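Local coordinates for protein type-iv like pilin ttha1222 (Thermus thermophilus, PDB 5G2F) that is of unknown function but, as a type IV-like competence pilin, probably takes part in DNA uptake, here without its N-terminal segment, at residues A[22-36]-A[50-62]. Residues are numbered along the deposited sequence; the frame is centred on the assembly and turned at random.
Sequences RDPSTGALPTHLTDC and CTITYLNALDYVI
Thr31 covers one face of the Tyr54 ring, its CA over the centre (3.7 Å from the centroid, 7° off the normal, a CH-pi contact) and its CG2 near Tyr54 CG. At the ring edge lie Leu29 CD1, Thr34 CG2 and the carbonyl of Leu33. Tyr54 OH donates to Leu33 O at 2.7 Å, tilted somewhat from the carbonyl plane. The ring is thus held both by this bond at OH and by Thr31 over its face. A leucine in place of Tyr54 would probably leave Leu33 O without this donor and Thr31 CA without an aromatic face to rest on. The Arg22 guanidinium has Leu29 CD2 over the centre of one face, and its edge serves two carbonyls. Both terminal nitrogens, at the end of a chain extended from CG to NE, converge on Leu58 O, NH1 at 2.9 Å in the carbonyl plane and NH2 at 3.0 Å closer to the C=O axis; NH1 also donates to Gly27 O, in the guanidinium plane. NE forms a salt bridge with Glu19, whose other carboxylate oxygen is hydrogen-bonded to Tyr60 OH. Leu29 CD1 lies 3.8 Å from Tyr60 CD2, at the ring edge, while Leu29 N donates to Ala57 O. Farther along, Ile52 N bonds to Thr34 O at 2.8 Å and Cys36 N to Cys50 O, both nearly straight (171°), bracketing the single bridge of Asp35 with Thr51. The Cys36–Cys50 disulfide, with chi3 -91°, adds a covalent tie, and Ile52 CG1 packs 3.8 Å from Cys36 SG. The loop after helix 3-19 is thus fastened along outer strand 47-54 and the turn into strand 60-66, consistent with the αβ-loop of type IV pilins, which joins N-terminal helix to antiparallel sheet.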
loop_
_atom_site.group_PDB
_atom_site.type_symbol
_atom_site.label_atom_id
_atom_site.label_comp_id
_atom_site.label_asym_id
_atom_site.label_seq_id
_atom_site.Cartn_x
_atom_site.Cartn_y
_atom_site.Cartn_z
ATOM N N ARG A 22 -6.642 10.941 8.867
ATOM C CA ARG A 22 -8.091 11.087 9.134
ATOM C C ARG A 22 -8.663 12.413 8.671
ATOM O O ARG A 22 -8.078 13.462 8.856
ATOM C CB ARG A 22 -8.418 10.972 10.609
ATOM C CG ARG A 22 -8.173 9.600 11.194
ATOM C CD ARG A 22 -8.587 9.622 12.655
ATOM N NE ARG A 22 -8.269 8.359 13.312
ATOM C CZ ARG A 22 -8.937 7.225 13.153
ATOM N NH1 ARG A 22 -10.060 7.180 12.428
ATOM N NH2 ARG A 22 -8.551 6.133 13.783
ATOM N N ASP A 23 -9.853 12.362 8.081
ATOM C CA ASP A 23 -10.580 13.578 7.827
ATOM C C ASP A 23 -10.843 14.255 9.170
ATOM O O ASP A 23 -11.257 13.590 10.120
ATOM C CB ASP A 23 -11.866 13.248 7.133
ATOM C CG ASP A 23 -12.658 14.472 6.818
ATOM O OD1 ASP A 23 -13.344 15.041 7.714
ATOM O OD2 ASP A 23 -12.590 14.911 5.664
ATOM N N PRO A 24 -10.531 15.527 9.293
ATOM C CA PRO A 24 -10.646 16.150 10.626
ATOM C C PRO A 24 -12.095 16.482 11.105
ATOM O O PRO A 24 -12.305 16.776 12.290
ATOM C CB PRO A 24 -9.851 17.457 10.459
ATOM C CG PRO A 24 -9.826 17.726 9.022
ATOM C CD PRO A 24 -9.843 16.389 8.330
ATOM N N SER A 25 -13.079 16.363 10.233
ATOM C CA SER A 25 -14.477 16.485 10.667
ATOM C C SER A 25 -15.177 15.160 10.899
ATOM O O SER A 25 -15.965 15.013 11.812
ATOM C CB SER A 25 -15.262 17.265 9.606
ATOM O OG SER A 25 -14.736 18.555 9.460
ATOM N N THR A 26 -14.939 14.178 10.031
ATOM C CA THR A 26 -15.626 12.912 10.101
ATOM C C THR A 26 -14.828 11.812 10.803
ATOM O O THR A 26 -15.416 10.848 11.277
ATOM C CB THR A 26 -16.006 12.375 8.705
ATOM O OG1 THR A 26 -14.838 11.928 8.017
ATOM C CG2 THR A 26 -16.684 13.404 7.856
ATOM N N GLY A 27 -13.511 11.948 10.799
ATOM C CA GLY A 27 -12.576 10.953 11.313
ATOM C C GLY A 27 -12.211 9.845 10.332
ATOM O O GLY A 27 -11.382 8.985 10.638
ATOM N N ALA A 28 -12.872 9.840 9.160
ATOM C CA ALA A 28 -12.767 8.727 8.255
ATOM C C ALA A 28 -11.362 8.654 7.690
ATOM O O ALA A 28 -10.742 9.679 7.436
ATOM C CB ALA A 28 -13.753 8.886 7.111
ATOM N N LEU A 29 -10.907 7.435 7.511
ATOM C CA LEU A 29 -9.577 7.106 6.945
ATOM C C LEU A 29 -9.690 6.596 5.547
ATOM O O LEU A 29 -10.715 6.012 5.201
ATOM C CB LEU A 29 -9.025 5.875 7.690
ATOM C CG LEU A 29 -8.820 5.898 9.178
ATOM C CD1 LEU A 29 -9.221 4.580 9.773
ATOM C CD2 LEU A 29 -7.381 6.210 9.494
ATOM N N PRO A 30 -8.643 6.763 4.715
ATOM C CA PRO A 30 -8.679 5.987 3.457
ATOM C C PRO A 30 -8.443 4.525 3.790
ATOM O O PRO A 30 -7.499 4.169 4.499
ATOM C CB PRO A 30 -7.557 6.584 2.615
ATOM C CG PRO A 30 -6.729 7.376 3.569
ATOM C CD PRO A 30 -7.460 7.622 4.828
ATOM N N THR A 31 -9.313 3.674 3.300
ATOM C CA THR A 31 -9.359 2.271 3.727
ATOM C C THR A 31 -8.754 1.275 2.720
ATOM O O THR A 31 -8.947 0.073 2.831
ATOM C CB THR A 31 -10.858 1.913 4.021
ATOM O OG1 THR A 31 -11.603 2.141 2.840
ATOM C CG2 THR A 31 -11.389 2.724 5.136
ATOM N N HIS A 32 -7.991 1.749 1.738
ATOM C CA HIS A 32 -7.337 0.830 0.769
ATOM C C HIS A 32 -5.836 0.666 1.016
ATOM O O HIS A 32 -5.158 -0.084 0.343
ATOM C CB HIS A 32 -7.650 1.285 -0.638
ATOM C CG HIS A 32 -9.121 1.415 -0.881
ATOM N ND1 HIS A 32 -9.950 0.320 -1.030
ATOM C CD2 HIS A 32 -9.926 2.505 -0.945
ATOM C CE1 HIS A 32 -11.194 0.731 -1.208
ATOM N NE2 HIS A 32 -11.205 2.052 -1.169
ATOM N N LEU A 33 -5.299 1.361 2.012
ATOM C CA LEU A 33 -3.866 1.173 2.328
ATOM C C LEU A 33 -3.765 -0.001 3.324
ATOM O O LEU A 33 -3.885 0.194 4.550
ATOM C CB LEU A 33 -3.321 2.466 2.905
ATOM C CG LEU A 33 -1.822 2.536 3.221
ATOM C CD1 LEU A 33 -0.931 2.167 2.044
ATOM C CD2 LEU A 33 -1.449 3.917 3.724
ATOM N N THR A 34 -3.594 -1.212 2.803
ATOM C CA THR A 34 -3.750 -2.401 3.626
ATOM C C THR A 34 -2.462 -3.115 3.991
ATOM O O THR A 34 -2.472 -4.181 4.643
ATOM C CB THR A 34 -4.669 -3.410 2.930
ATOM O OG1 THR A 34 -4.222 -3.533 1.582
ATOM C CG2 THR A 34 -6.122 -2.928 2.964
ATOM N N ASP A 35 -1.328 -2.622 3.505
ATOM C CA ASP A 35 -0.098 -3.200 4.022
ATOM C C ASP A 35 0.798 -2.129 4.535
ATOM O O ASP A 35 0.729 -0.971 4.133
ATOM C CB ASP A 35 0.627 -4.032 3.010
ATOM C CG ASP A 35 1.509 -3.176 2.122
ATOM O OD1 ASP A 35 0.925 -2.691 1.148
ATOM O OD2 ASP A 35 2.707 -2.921 2.461
ATOM N N CYS A 36 1.636 -2.533 5.460
ATOM C CA CYS A 36 2.549 -1.615 6.095
ATOM C C CYS A 36 3.989 -2.118 6.006
ATOM O O CYS A 36 4.802 -1.810 6.855
ATOM C CB CYS A 36 2.106 -1.313 7.531
ATOM S SG CYS A 36 1.390 -2.665 8.486
ATOM N N CYS A 50 3.221 -7.229 7.587
ATOM C CA CYS A 50 2.520 -6.115 8.189
ATOM C C CYS A 50 1.269 -5.785 7.392
ATOM O O CYS A 50 1.354 -5.370 6.239
ATOM C CB CYS A 50 3.445 -4.903 8.302
ATOM S SG CYS A 50 2.933 -3.592 9.460
ATOM N N THR A 51 0.103 -5.955 8.001
ATOM C CA THR A 51 -1.156 -5.734 7.302
ATOM C C THR A 51 -2.042 -4.810 8.123
ATOM O O THR A 51 -1.994 -4.840 9.372
ATOM C CB THR A 51 -1.954 -7.045 7.061
ATOM O OG1 THR A 51 -2.273 -7.622 8.311
ATOM C CG2 THR A 51 -1.159 -8.036 6.305
ATOM N N ILE A 52 -2.845 -4.023 7.427
ATOM C CA ILE A 52 -3.790 -3.131 8.086
ATOM C C ILE A 52 -5.168 -3.563 7.650
ATOM O O ILE A 52 -5.419 -3.687 6.444
ATOM C CB ILE A 52 -3.565 -1.657 7.696
ATOM C CG1 ILE A 52 -2.123 -1.248 7.999
ATOM C CG2 ILE A 52 -4.594 -0.774 8.413
ATOM C CD1 ILE A 52 -1.673 0.038 7.274
ATOM N N THR A 53 -6.032 -3.819 8.611
ATOM C CA THR A 53 -7.400 -4.185 8.367
ATOM C C THR A 53 -8.311 -3.056 8.841
ATOM O O THR A 53 -8.257 -2.652 10.021
ATOM C CB THR A 53 -7.739 -5.485 9.124
ATOM O OG1 THR A 53 -6.888 -6.544 8.660
ATOM C CG2 THR A 53 -9.214 -5.916 8.917
ATOM N N TYR A 54 -9.211 -2.597 7.964
ATOM C CA TYR A 54 -10.195 -1.588 8.365
ATOM C C TYR A 54 -11.533 -2.248 8.698
ATOM O O TYR A 54 -12.113 -2.942 7.858
ATOM C CB TYR A 54 -10.334 -0.520 7.258
ATOM C CG TYR A 54 -9.019 0.126 6.905
ATOM C CD1 TYR A 54 -8.110 -0.472 5.986
ATOM C CD2 TYR A 54 -8.612 1.269 7.547
ATOM C CE1 TYR A 54 -6.875 0.105 5.700
ATOM C CE2 TYR A 54 -7.395 1.862 7.264
ATOM C CZ TYR A 54 -6.524 1.292 6.344
ATOM O OH TYR A 54 -5.303 1.868 6.094
ATOM N N LEU A 55 -11.992 -2.076 9.950
ATOM C CA LEU A 55 -13.206 -2.674 10.429
ATOM C C LEU A 55 -14.403 -1.832 10.076
ATOM O O LEU A 55 -15.530 -2.317 10.082
ATOM C CB LEU A 55 -13.159 -2.855 11.959
ATOM C CG LEU A 55 -11.996 -3.739 12.432
ATOM C CD1 LEU A 55 -11.928 -3.689 13.952
ATOM C CD2 LEU A 55 -12.090 -5.153 11.913
ATOM N N ASN A 56 -14.143 -0.565 9.805
ATOM C CA ASN A 56 -15.147 0.400 9.361
ATOM C C ASN A 56 -14.335 1.628 8.914
ATOM O O ASN A 56 -13.107 1.543 8.820
ATOM C CB ASN A 56 -16.150 0.664 10.479
ATOM C CG ASN A 56 -15.484 1.085 11.780
ATOM O OD1 ASN A 56 -14.894 2.148 11.875
ATOM N ND2 ASN A 56 -15.595 0.230 12.816
ATOM N N ALA A 57 -14.967 2.763 8.676
ATOM C CA ALA A 57 -14.217 3.960 8.218
ATOM C C ALA A 57 -13.324 4.572 9.280
ATOM O O ALA A 57 -12.466 5.373 8.978
ATOM C CB ALA A 57 -15.208 5.007 7.719
ATOM N N LEU A 58 -13.577 4.250 10.558
ATOM C CA LEU A 58 -12.792 4.840 11.622
ATOM C C LEU A 58 -11.718 3.905 12.206
ATOM O O LEU A 58 -10.672 4.387 12.585
ATOM C CB LEU A 58 -13.669 5.263 12.796
ATOM C CG LEU A 58 -14.703 6.377 12.596
ATOM C CD1 LEU A 58 -15.456 6.579 13.914
ATOM C CD2 LEU A 58 -14.021 7.630 12.136
ATOM N N ASP A 59 -12.000 2.620 12.301
ATOM C CA ASP A 59 -11.236 1.712 13.153
ATOM C C ASP A 59 -10.397 0.760 12.306
ATOM O O ASP A 59 -10.865 0.189 11.357
ATOM C CB ASP A 59 -12.155 0.838 14.071
ATOM C CG ASP A 59 -13.062 1.639 14.981
ATOM O OD1 ASP A 59 -12.672 2.752 15.456
ATOM O OD2 ASP A 59 -14.171 1.098 15.226
ATOM N N TYR A 60 -9.157 0.566 12.723
ATOM C CA TYR A 60 -8.260 -0.347 12.039
ATOM C C TYR A 60 -7.531 -1.236 13.034
ATOM O O TYR A 60 -7.438 -0.924 14.239
ATOM C CB TYR A 60 -7.214 0.415 11.171
ATOM C CG TYR A 60 -6.406 1.429 11.899
ATOM C CD1 TYR A 60 -5.237 1.079 12.577
ATOM C CD2 TYR A 60 -6.825 2.735 11.997
ATOM C CE1 TYR A 60 -4.512 2.018 13.282
ATOM C CE2 TYR A 60 -6.080 3.682 12.679
ATOM C CZ TYR A 60 -4.929 3.326 13.307
ATOM O OH TYR A 60 -4.233 4.238 14.079
ATOM N N VAL A 61 -6.952 -2.312 12.481
ATOM C CA VAL A 61 -6.123 -3.212 13.210
ATOM C C VAL A 61 -4.863 -3.430 12.400
ATOM O O VAL A 61 -4.947 -3.747 11.198
ATOM C CB VAL A 61 -6.811 -4.580 13.418
ATOM C CG1 VAL A 61 -5.954 -5.480 14.292
ATOM C CG2 VAL A 61 -8.157 -4.393 14.093
ATOM N N ILE A 62 -3.723 -3.238 13.041
ATOM C CA ILE A 62 -2.440 -3.535 12.409
ATOM C C ILE A 62 -1.928 -4.849 12.961
ATOM O O ILE A 62 -1.859 -5.019 14.187
ATOM C CB ILE A 62 -1.387 -2.437 12.732
ATOM C CG1 ILE A 62 -1.897 -1.063 12.280
ATOM C CG2 ILE A 62 -0.058 -2.773 12.102
ATOM C CD1 ILE A 62 -1.182 0.100 12.942
#